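Capsid polyprotein VP90 (PDB 3TS3) probably self-assembles into an icosahedral T=3 immature capsid, this chain being the P2 globular domain that forms the projecting spike. Local coordinates at residues Ser46-Ile52 / Ala73-Ile79; Ala116-Pro122 / Ala138-Ile144; Asn150-Ala154 / Asn189-Ser193. One frame throughout, in Å; residues are numbered along the deposited sequence.

Interaction 1 of 3, residues Ser46-Ile52 / Ala73-Ile79; sequences SRYNNQI and AASWWNI
Strands 47-52 and 76-79 run antiparallel, their short axes 155° apart and 4.8 Å at closest approach, with Tyr-48 and Trp-77 as a hydrogen-bonded pair and a beta bulge that slips the register by one between Asn-49 and Ile-52. Beyond the bulge the ladder resumes with Ile-52 N bonded to Ala-74 O. At the other end Ser-46 adds a side-chain link, its OG giving a hydrogen bond of 2.7 Å to Ile-79 O. One side of the ribbon carries Arg-47, Asn-49, Trp-76 and Asn-78. Here the amide of Asn-49 lies flat over the indole of Trp-76, the planes only 3° apart, and ND2 sits over the centre of the ring. With its CG anti to the backbone N (chi1 177°), Asn-49 can cover the indole and still send ND2 3.0 Å to Ser-75 O, which it meets from above the carbonyl plane; that bond helps fix the amide's rotation. Arg-47 runs alongside the same indole, CD 3.8 Å from Trp-76 CZ3, before its guanidinium pairs with Asp-174. On the other side Trp-77 is sandwiched: Ile-52 CD1 rests over one face, 4.0 Å from the centroid of the five-membered ring, and Ala-74 CB over the opposite one. Trp-77 NE1 divides its hydrogen between Asn-50 O, in the ring plane, and Ala-74 O, both bonds weak and bent. Trp-77 CD1 comes to the edge of the Tyr-48 ring at CD2, while Tyr-48 OH bonds to Asp-128. The pair belongs to the large antiparallel sheet of the spike: Trp-76 and Asn-78 continue it by backbone hydrogen bonds to strand 164-171, and helix 129-135 packs through Leu-131 on Ile-52 and through Arg-134 and Leu-135 on Ile-79.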
loop_
_atom_site.group_PDB
_atom_site.type_symbol
_atom_site.label_atom_id
_atom_site.label_comp_id
_atom_site.label_asym_id
_atom_site.label_seq_id
_atom_site.Cartn_x
_atom_site.Cartn_y
_atom_site.Cartn_z
ATOM N N SER C 46 -14.498 -15.777 2.841
ATOM C CA SER C 46 -13.591 -15.118 1.905
ATOM C C SER C 46 -12.876 -16.006 0.900
ATOM O O SER C 46 -12.709 -15.629 -0.244
ATOM C CB SER C 46 -12.576 -14.270 2.666
ATOM O OG SER C 46 -13.223 -13.150 3.242
ATOM N N ARG C 47 -12.445 -17.176 1.342
ATOM C CA ARG C 47 -11.665 -18.061 0.488
ATOM C C ARG C 47 -12.520 -19.118 -0.194
ATOM O O ARG C 47 -13.185 -19.905 0.455
ATOM C CB ARG C 47 -10.577 -18.740 1.318
ATOM C CG ARG C 47 -9.591 -19.582 0.510
ATOM C CD ARG C 47 -8.661 -20.365 1.412
ATOM N NE ARG C 47 -9.404 -21.330 2.207
ATOM C CZ ARG C 47 -8.854 -22.236 2.999
ATOM N NH1 ARG C 47 -7.542 -22.323 3.105
ATOM N NH2 ARG C 47 -9.622 -23.062 3.684
ATOM N N TYR C 48 -12.479 -19.110 -1.520
ATOM C CA TYR C 48 -13.193 -20.076 -2.335
ATOM C C TYR C 48 -12.193 -20.823 -3.212
ATOM O O TYR C 48 -11.402 -20.218 -3.915
ATOM C CB TYR C 48 -14.240 -19.359 -3.193
ATOM C CG TYR C 48 -14.984 -20.264 -4.132
ATOM C CD1 TYR C 48 -16.015 -21.069 -3.682
ATOM C CD2 TYR C 48 -14.655 -20.309 -5.472
ATOM C CE1 TYR C 48 -16.688 -21.895 -4.540
ATOM C CE2 TYR C 48 -15.323 -21.136 -6.334
ATOM C CZ TYR C 48 -16.340 -21.918 -5.866
ATOM O OH TYR C 48 -17.012 -22.739 -6.730
ATOM N N ASN C 49 -12.240 -22.144 -3.143
ATOM C CA ASN C 49 -11.307 -22.991 -3.869
ATOM C C ASN C 49 -11.961 -23.853 -4.960
ATOM O O ASN C 49 -12.564 -24.882 -4.685
ATOM C CB ASN C 49 -10.586 -23.877 -2.845
ATOM C CG ASN C 49 -9.637 -24.873 -3.462
ATOM O OD1 ASN C 49 -9.504 -25.984 -2.964
ATOM N ND2 ASN C 49 -8.948 -24.475 -4.524
ATOM N N ASN C 50 -11.866 -23.379 -6.194
ATOM C CA ASN C 50 -12.197 -24.159 -7.374
ATOM C C ASN C 50 -11.569 -23.554 -8.626
ATOM O O ASN C 50 -11.563 -22.354 -8.790
ATOM C CB ASN C 50 -13.709 -24.289 -7.542
ATOM C CG ASN C 50 -14.089 -25.357 -8.544
ATOM O OD1 ASN C 50 -13.527 -26.437 -8.547
ATOM N ND2 ASN C 50 -15.054 -25.052 -9.388
ATOM N N GLN C 51 -11.075 -24.388 -9.526
ATOM C CA GLN C 51 -10.528 -23.865 -10.764
ATOM C C GLN C 51 -11.630 -23.308 -11.660
ATOM O O GLN C 51 -12.605 -23.987 -11.950
ATOM C CB GLN C 51 -9.802 -24.979 -11.513
ATOM C CG GLN C 51 -9.411 -24.629 -12.931
ATOM C CD GLN C 51 -8.241 -23.688 -12.998
ATOM O OE1 GLN C 51 -7.526 -23.497 -12.023
ATOM N NE2 GLN C 51 -8.026 -23.105 -14.168
ATOM N N ILE C 52 -11.442 -22.074 -12.109
ATOM C CA ILE C 52 -12.309 -21.456 -13.089
ATOM C C ILE C 52 -11.430 -21.043 -14.260
ATOM O O ILE C 52 -10.471 -20.310 -14.087
ATOM C CB ILE C 52 -13.049 -20.225 -12.514
ATOM C CG1 ILE C 52 -13.821 -20.603 -11.247
ATOM C CG2 ILE C 52 -13.998 -19.639 -13.544
ATOM C CD1 ILE C 52 -14.483 -19.422 -10.562
ATOM N N ALA C 73 -7.180 -17.295 -15.284
ATOM C CA ALA C 73 -7.664 -18.566 -14.764
ATOM C C ALA C 73 -6.982 -18.807 -13.427
ATOM O O ALA C 73 -5.810 -18.507 -13.274
ATOM C CB ALA C 73 -7.315 -19.696 -15.728
ATOM N N ALA C 74 -7.731 -19.324 -12.455
ATOM C CA ALA C 74 -7.197 -19.566 -11.120
ATOM C C ALA C 74 -8.021 -20.578 -10.331
ATOM O O ALA C 74 -9.152 -20.854 -10.678
ATOM C CB ALA C 74 -7.105 -18.260 -10.349
ATOM N N SER C 75 -7.434 -21.124 -9.273
ATOM C CA SER C 75 -8.135 -22.043 -8.376
ATOM C C SER C 75 -8.454 -21.445 -7.001
ATOM O O SER C 75 -9.193 -22.033 -6.234
ATOM C CB SER C 75 -7.333 -23.335 -8.193
ATOM O OG SER C 75 -7.287 -24.103 -9.383
ATOM N N TRP C 76 -7.861 -20.301 -6.681
ATOM C CA TRP C 76 -8.079 -19.675 -5.381
ATOM C C TRP C 76 -8.668 -18.270 -5.533
ATOM O O TRP C 76 -8.047 -17.374 -6.070
ATOM C CB TRP C 76 -6.776 -19.660 -4.578
ATOM C CG TRP C 76 -6.250 -21.046 -4.291
ATOM C CD1 TRP C 76 -5.331 -21.743 -5.019
ATOM C CD2 TRP C 76 -6.626 -21.898 -3.204
ATOM N NE1 TRP C 76 -5.115 -22.973 -4.455
ATOM C CE2 TRP C 76 -5.888 -23.088 -3.333
ATOM C CE3 TRP C 76 -7.509 -21.768 -2.127
ATOM C CZ2 TRP C 76 -6.012 -24.137 -2.439
ATOM C CZ3 TRP C 76 -7.625 -22.816 -1.238
ATOM C CH2 TRP C 76 -6.879 -23.981 -1.396
ATOM N N TRP C 77 -9.889 -18.123 -5.044
ATOM C CA TRP C 77 -10.671 -16.916 -5.214
ATOM C C TRP C 77 -10.910 -16.264 -3.869
ATOM O O TRP C 77 -11.213 -16.927 -2.903
ATOM C CB TRP C 77 -11.972 -17.261 -5.943
ATOM C CG TRP C 77 -11.655 -17.812 -7.288
ATOM C CD1 TRP C 77 -11.537 -19.124 -7.634
ATOM C CD2 TRP C 77 -11.336 -17.057 -8.460
ATOM N NE1 TRP C 77 -11.195 -19.234 -8.960
ATOM C CE2 TRP C 77 -11.068 -17.977 -9.489
ATOM C CE3 TRP C 77 -11.274 -15.694 -8.745
ATOM C CZ2 TRP C 77 -10.725 -17.570 -10.772
ATOM C CZ3 TRP C 77 -10.945 -15.298 -10.010
ATOM C CH2 TRP C 77 -10.679 -16.228 -11.013
ATOM N N ASN C 78 -10.712 -14.960 -3.821
ATOM C CA ASN C 78 -10.755 -14.239 -2.571
ATOM C C ASN C 78 -11.723 -13.074 -2.588
ATOM O O ASN C 78 -11.644 -12.224 -3.442
ATOM C CB ASN C 78 -9.343 -13.747 -2.258
ATOM C CG ASN C 78 -8.330 -14.870 -2.278
ATOM O OD1 ASN C 78 -8.177 -15.580 -1.307
ATOM N ND2 ASN C 78 -7.647 -15.039 -3.395
ATOM N N ILE C 79 -12.636 -13.064 -1.627
ATOM C CA ILE C 79 -13.571 -11.971 -1.461
ATOM C C ILE C 79 -13.195 -11.292 -0.147
ATOM O O ILE C 79 -13.517 -11.787 0.927
ATOM C CB ILE C 79 -15.010 -12.512 -1.375
ATOM C CG1 ILE C 79 -15.310 -13.410 -2.575
ATOM C CG2 ILE C 79 -16.009 -11.383 -1.312
ATOM C CD1 ILE C 79 -16.598 -14.193 -2.462
#

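Interaction 2 of 3, residues Ala116-Pro122 / Ala138-Ile144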
loop_
_atom_site.group_PDB
_atom_site.type_symbol
_atom_site.label_atom_id
_atom_site.label_comp_id
_atom_site.label_asym_id
_atom_site.label_seq_id
_atom_site.Cartn_x
_atom_site.Cartn_y
_atom_site.Cartn_z
ATOM N N ALA C 116 -14.269 4.945 -14.853
ATOM C CA ALA C 116 -13.841 3.805 -14.046
ATOM C C ALA C 116 -14.994 2.978 -13.493
ATOM O O ALA C 116 -14.862 1.785 -13.295
ATOM C CB ALA C 116 -12.909 4.236 -12.920
ATOM N N ILE C 117 -16.117 3.626 -13.217
ATOM C CA ILE C 117 -17.197 2.950 -12.530
ATOM C C ILE C 117 -18.239 2.388 -13.473
ATOM O O ILE C 117 -18.787 3.093 -14.295
ATOM C CB ILE C 117 -17.898 3.877 -11.517
ATOM C CG1 ILE C 117 -16.878 4.569 -10.612
ATOM C CG2 ILE C 117 -18.933 3.093 -10.712
ATOM C CD1 ILE C 117 -17.499 5.620 -9.724
ATOM N N GLN C 118 -18.521 1.108 -13.301
ATOM C CA GLN C 118 -19.500 0.417 -14.124
ATOM C C GLN C 118 -20.562 -0.223 -13.241
ATOM O O GLN C 118 -20.425 -0.261 -12.030
ATOM C CB GLN C 118 -18.842 -0.635 -15.020
ATOM C CG GLN C 118 -17.706 -0.104 -15.877
ATOM C CD GLN C 118 -18.166 0.795 -17.011
ATOM O OE1 GLN C 118 -19.341 0.857 -17.335
ATOM N NE2 GLN C 118 -17.227 1.481 -17.628
ATOM N N LYS C 119 -21.634 -0.699 -13.864
ATOM C CA LYS C 119 -22.726 -1.307 -13.133
ATOM C C LYS C 119 -22.601 -2.802 -13.269
ATOM O O LYS C 119 -22.586 -3.327 -14.363
ATOM C CB LYS C 119 -24.071 -0.854 -13.702
ATOM C CG LYS C 119 -24.369 0.615 -13.482
ATOM C CD LYS C 119 -25.670 1.035 -14.132
ATOM C CE LYS C 119 -26.017 2.469 -13.787
ATOM N NZ LYS C 119 -27.424 2.792 -14.123
ATOM N N TYR C 120 -22.527 -3.487 -12.140
ATOM C CA TYR C 120 -22.329 -4.922 -12.164
ATOM C C TYR C 120 -23.468 -5.628 -12.901
ATOM O O TYR C 120 -24.628 -5.295 -12.733
ATOM C CB TYR C 120 -22.197 -5.455 -10.738
ATOM C CG TYR C 120 -22.208 -6.956 -10.653
ATOM C CD1 TYR C 120 -21.176 -7.709 -11.187
ATOM C CD2 TYR C 120 -23.253 -7.619 -10.045
ATOM C CE1 TYR C 120 -21.185 -9.070 -11.113
ATOM C CE2 TYR C 120 -23.274 -8.987 -9.971
ATOM C CZ TYR C 120 -22.234 -9.709 -10.505
ATOM O OH TYR C 120 -22.242 -11.073 -10.436
ATOM N N TYR C 121 -23.111 -6.586 -13.748
ATOM C CA TYR C 121 -24.092 -7.355 -14.491
ATOM C C TYR C 121 -23.818 -8.849 -14.327
ATOM O O TYR C 121 -22.845 -9.367 -14.850
ATOM C CB TYR C 121 -24.001 -6.962 -15.966
ATOM C CG TYR C 121 -25.130 -7.470 -16.841
ATOM C CD1 TYR C 121 -26.423 -6.998 -16.690
ATOM C CD2 TYR C 121 -24.887 -8.393 -17.841
ATOM C CE1 TYR C 121 -27.449 -7.455 -17.503
ATOM C CE2 TYR C 121 -25.895 -8.852 -18.654
ATOM C CZ TYR C 121 -27.171 -8.386 -18.484
ATOM O OH TYR C 121 -28.170 -8.855 -19.305
ATOM N N PRO C 122 -24.707 -9.554 -13.640
ATOM C CA PRO C 122 -24.520 -10.984 -13.384
ATOM C C PRO C 122 -24.451 -11.827 -14.654
ATOM O O PRO C 122 -23.706 -12.791 -14.691
ATOM C CB PRO C 122 -25.764 -11.360 -12.580
ATOM C CG PRO C 122 -26.213 -10.107 -11.973
ATOM C CD PRO C 122 -25.837 -8.999 -12.883
ATOM N N ALA C 138 -25.654 -7.237 -6.107
ATOM C CA ALA C 138 -26.922 -6.920 -6.732
ATOM C C ALA C 138 -26.612 -6.311 -8.080
ATOM O O ALA C 138 -25.632 -5.613 -8.238
ATOM C CB ALA C 138 -27.707 -5.938 -5.880
ATOM N N GLU C 139 -27.465 -6.569 -9.056
ATOM C CA GLU C 139 -27.242 -6.019 -10.369
ATOM C C GLU C 139 -27.240 -4.509 -10.214
ATOM O O GLU C 139 -28.084 -3.941 -9.535
ATOM C CB GLU C 139 -28.346 -6.476 -11.331
ATOM C CG GLU C 139 -28.132 -6.027 -12.759
ATOM C CD GLU C 139 -29.261 -6.428 -13.694
ATOM O OE1 GLU C 139 -30.312 -6.884 -13.211
ATOM O OE2 GLU C 139 -29.101 -6.254 -14.916
ATOM N N GLY C 140 -26.279 -3.864 -10.859
ATOM C CA GLY C 140 -26.122 -2.430 -10.779
ATOM C C GLY C 140 -25.173 -1.930 -9.703
ATOM O O GLY C 140 -24.890 -0.751 -9.665
ATOM N N ASP C 141 -24.667 -2.818 -8.854
ATOM C CA ASP C 141 -23.707 -2.398 -7.832
ATOM C C ASP C 141 -22.465 -1.883 -8.530
ATOM O O ASP C 141 -22.080 -2.411 -9.552
ATOM C CB ASP C 141 -23.318 -3.567 -6.925
ATOM C CG ASP C 141 -24.323 -3.809 -5.812
ATOM O OD1 ASP C 141 -25.225 -2.981 -5.632
ATOM O OD2 ASP C 141 -24.190 -4.830 -5.127
ATOM N N PRO C 142 -21.821 -0.870 -7.969
ATOM C CA PRO C 142 -20.629 -0.339 -8.625
ATOM C C PRO C 142 -19.538 -1.395 -8.738
ATOM O O PRO C 142 -19.324 -2.146 -7.806
ATOM C CB PRO C 142 -20.180 0.764 -7.670
ATOM C CG PRO C 142 -21.452 1.268 -7.061
ATOM C CD PRO C 142 -22.347 0.050 -6.942
ATOM N N VAL C 143 -18.885 -1.450 -9.891
ATOM C CA VAL C 143 -17.733 -2.310 -10.082
ATOM C C VAL C 143 -16.614 -1.535 -10.771
ATOM O O VAL C 143 -16.865 -0.726 -11.652
ATOM C CB VAL C 143 -18.073 -3.620 -10.832
ATOM C CG1 VAL C 143 -18.633 -3.349 -12.211
ATOM C CG2 VAL C 143 -16.855 -4.517 -10.908
ATOM N N ILE C 144 -15.387 -1.762 -10.326
ATOM C CA ILE C 144 -14.243 -1.075 -10.902
ATOM C C ILE C 144 -13.147 -2.055 -11.301
ATOM O O ILE C 144 -12.738 -2.881 -10.510
ATOM C CB ILE C 144 -13.659 -0.033 -9.925
ATOM C CG1 ILE C 144 -14.705 1.032 -9.588
ATOM C CG2 ILE C 144 -12.401 0.604 -10.502
ATOM C CD1 ILE C 144 -14.321 1.919 -8.414
#
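Tyr-120 turns its CG away from the backbone N (chi1 171°), which carries the ring to the turn 138-141 and sets the ring edge at Ala-138 O, 3.6 Å from CD2. The fully extended chain of Glu-139 (chi1 -176°) passes Tyr-120 O, crosses Pro-122 at about a right angle with CG 3.8 Å from Pro-122 CD, and carries the carboxylate to Tyr-121. There OE2 lies 3.3 Å from Tyr-121 CE1 at the ring edge; the charge of Glu-139 is paired with Arg-60 through the same OE2. The backbone joins the two segments from strand to turn. Gln-118 and Val-143 exchange hydrogen bonds in both directions as an antiparallel hydrogen-bonded pair, next Tyr-120 N reaches Asp-141 O at 2.8 Å, and Gly-140 N closes on a lone pair of Tyr-120 O at 2.9 Å with an N-H...O angle of 170°. This is a short antiparallel ladder of the spike's large sheet, prolonged past its regular strands by a type II turn from Ala-138 to Asp-141. Gly-140 occupies the turn position whose positive phi would jam a side chain against the preceding carbonyl. Asp-141 ties the turn to itself, OD2 accepting from Ala-138 N from above the carboxylate plane, while OD1 takes a bond from Thr-160. On the side of Ile-117 and Pro-142, CG2 of the former lies 4.0 Å from CB of the latter. On the other, Val-143 CG1 packs against Gln-118 CB at 3.9 Å, and Ile-57 and Tyr-59 of strand 56-59 touch the same valine.

Interaction 3 of 3, residues Asn150-Ala154 / Asn189-Ser193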
loop_
_atom_site.group_PDB
_atom_site.type_symbol
_atom_site.label_atom_id
_atom_site.label_comp_id
_atom_site.label_asym_id
_atom_site.label_seq_id
_atom_site.Cartn_x
_atom_site.Cartn_y
_atom_site.Cartn_z
ATOM N N ASN C 150 1.518 -6.687 -10.343
ATOM C CA ASN C 150 1.998 -7.676 -11.305
ATOM C C ASN C 150 1.144 -7.712 -12.560
ATOM O O ASN C 150 1.386 -8.516 -13.445
ATOM C CB ASN C 150 2.022 -9.076 -10.696
ATOM C CG ASN C 150 3.035 -9.216 -9.596
ATOM O OD1 ASN C 150 4.102 -8.629 -9.644
ATOM N ND2 ASN C 150 2.696 -10.007 -8.594
ATOM N N GLY C 151 0.148 -6.838 -12.638
ATOM C CA GLY C 151 -0.769 -6.864 -13.764
ATOM C C GLY C 151 -1.813 -7.971 -13.721
ATOM O O GLY C 151 -2.315 -8.391 -14.747
ATOM N N ARG C 152 -2.149 -8.429 -12.523
ATOM C CA ARG C 152 -3.172 -9.453 -12.369
ATOM C C ARG C 152 -4.492 -8.738 -12.148
ATOM O O ARG C 152 -4.695 -8.091 -11.129
ATOM C CB ARG C 152 -2.858 -10.336 -11.170
ATOM C CG ARG C 152 -3.702 -11.591 -11.096
ATOM C CD ARG C 152 -3.379 -12.399 -9.862
ATOM N NE ARG C 152 -3.999 -13.720 -9.897
ATOM C CZ ARG C 152 -3.453 -14.794 -10.450
ATOM N NH1 ARG C 152 -2.265 -14.730 -11.033
ATOM N NH2 ARG C 152 -4.112 -15.938 -10.423
ATOM N N ARG C 153 -5.377 -8.865 -13.128
ATOM C CA ARG C 153 -6.654 -8.174 -13.135
ATOM C C ARG C 153 -7.538 -8.616 -11.978
ATOM O O ARG C 153 -7.555 -9.781 -11.596
ATOM C CB ARG C 153 -7.381 -8.408 -14.463
ATOM C CG ARG C 153 -8.553 -7.462 -14.749
ATOM C CD ARG C 153 -8.102 -6.390 -15.693
ATOM N NE ARG C 153 -9.124 -5.446 -16.143
ATOM C CZ ARG C 153 -9.551 -5.356 -17.395
ATOM N NH1 ARG C 153 -9.087 -6.184 -18.320
ATOM N NH2 ARG C 153 -10.437 -4.433 -17.724
ATOM N N ALA C 154 -8.277 -7.646 -11.449
ATOM C CA ALA C 154 -9.127 -7.814 -10.276
ATOM C C ALA C 154 -10.295 -6.836 -10.328
ATOM O O ALA C 154 -10.373 -6.011 -11.213
ATOM C CB ALA C 154 -8.325 -7.600 -9.006
ATOM N N ASN C 189 -6.266 1.326 -10.514
ATOM C CA ASN C 189 -7.326 1.222 -11.510
ATOM C C ASN C 189 -6.782 0.881 -12.898
ATOM O O ASN C 189 -5.721 1.327 -13.293
ATOM C CB ASN C 189 -8.231 2.457 -11.530
ATOM C CG ASN C 189 -7.627 3.612 -12.288
ATOM O OD1 ASN C 189 -6.688 4.232 -11.835
ATOM N ND2 ASN C 189 -8.190 3.914 -13.442
ATOM N N TRP C 190 -7.512 0.038 -13.607
ATOM C CA TRP C 190 -7.081 -0.469 -14.896
ATOM C C TRP C 190 -8.133 -0.079 -15.925
ATOM O O TRP C 190 -9.271 -0.514 -15.851
ATOM C CB TRP C 190 -6.962 -1.987 -14.739
ATOM C CG TRP C 190 -6.604 -2.818 -15.931
ATOM C CD1 TRP C 190 -6.979 -2.625 -17.222
ATOM C CD2 TRP C 190 -5.840 -4.030 -15.911
ATOM N NE1 TRP C 190 -6.474 -3.624 -18.014
ATOM C CE2 TRP C 190 -5.777 -4.504 -17.232
ATOM C CE3 TRP C 190 -5.202 -4.754 -14.905
ATOM C CZ2 TRP C 190 -5.097 -5.663 -17.571
ATOM C CZ3 TRP C 190 -4.525 -5.904 -15.245
ATOM C CH2 TRP C 190 -4.483 -6.350 -16.564
ATOM N N SER C 191 -7.729 0.737 -16.886
ATOM C CA SER C 191 -8.635 1.253 -17.905
ATOM C C SER C 191 -9.255 0.132 -18.729
ATOM O O SER C 191 -8.597 -0.823 -19.071
ATOM C CB SER C 191 -7.870 2.197 -18.832
ATOM O OG SER C 191 -8.623 2.476 -19.989
ATOM N N TYR C 192 -10.526 0.292 -19.070
ATOM C CA TYR C 192 -11.254 -0.733 -19.813
ATOM C C TYR C 192 -10.675 -0.979 -21.208
ATOM O O TYR C 192 -10.893 -2.020 -21.789
ATOM C CB TYR C 192 -12.767 -0.458 -19.816
ATOM C CG TYR C 192 -13.335 -0.505 -18.416
ATOM C CD1 TYR C 192 -13.668 -1.710 -17.820
ATOM C CD2 TYR C 192 -13.491 0.652 -17.675
ATOM C CE1 TYR C 192 -14.149 -1.757 -16.531
ATOM C CE2 TYR C 192 -13.971 0.613 -16.394
ATOM C CZ TYR C 192 -14.300 -0.589 -15.826
ATOM O OH TYR C 192 -14.779 -0.622 -14.547
ATOM N N SER C 193 -9.922 -0.019 -21.725
ATOM C CA SER C 193 -9.305 -0.171 -23.038
ATOM C C SER C 193 -7.872 -0.720 -23.021
ATOM O O SER C 193 -7.257 -0.872 -24.065
ATOM C CB SER C 193 -9.359 1.150 -23.800
ATOM O OG SER C 193 -8.959 2.217 -22.974
HETATM O O HOH W 1 -11.719 -4.161 -20.367
#
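Arg-153 lays its guanidinium flat on the indole of Trp-190, a stacked cation-pi pair that joins the beginning of strand 153-159 to the loop between strand 187-189 and helix 196-202. The two planes are only 9° apart, and CZ stands 3.7 Å from the centroid of the five-membered ring, 17° off its normal. Arg-153 starts with CG anti to the backbone N (chi1 -165°) and then bends at chi2, which takes the chain across the indole and sets the cation over the pyrrole part; the aliphatic part crosses the benzene part, where the modelled fit is doubtful. Trp-190 also has its CG anti to the backbone N, turning the ring toward the arginine. Gly-151 O meets the indole in plane at its far edge, 3.4 Å from CZ3. Polar partners hold both flat groups in place: Arg-153 NE is bonded to Ser-145 OG, and Trp-190 NE1 to Asp-194 O. Phe-69 of strand 67-70 touches both Arg-153 and Tyr-192. In the guanidinium plane a bridging water accepts from Arg-153 NH2 at 3.0 Å and donates to Tyr-192 O at 2.7 Å.

In the fold
All three contacts reach the large antiparallel sheet of the spike domain, joining its strands and loops. Interactions 2 and 3 are directly coupled: Tyr-192 OH, from the loop of interaction 3, lies 2.7 Å from Ala-116 O in interaction 2, a probable hydrogen bond, and strands 142-148 and 153-159 are successive in the chain and neighbours in the sheet. Interactions 1 and 3, with centres 18 Å apart, meet by packing, Ala-74 CB lying 3.8 Å from Arg-152 NH2. Interactions 1 and 2 do not touch, their nearest atoms being about 10 Å apart, but helix 129-135, which packs on interaction 1, belongs to the connection between the two segments of interaction 2.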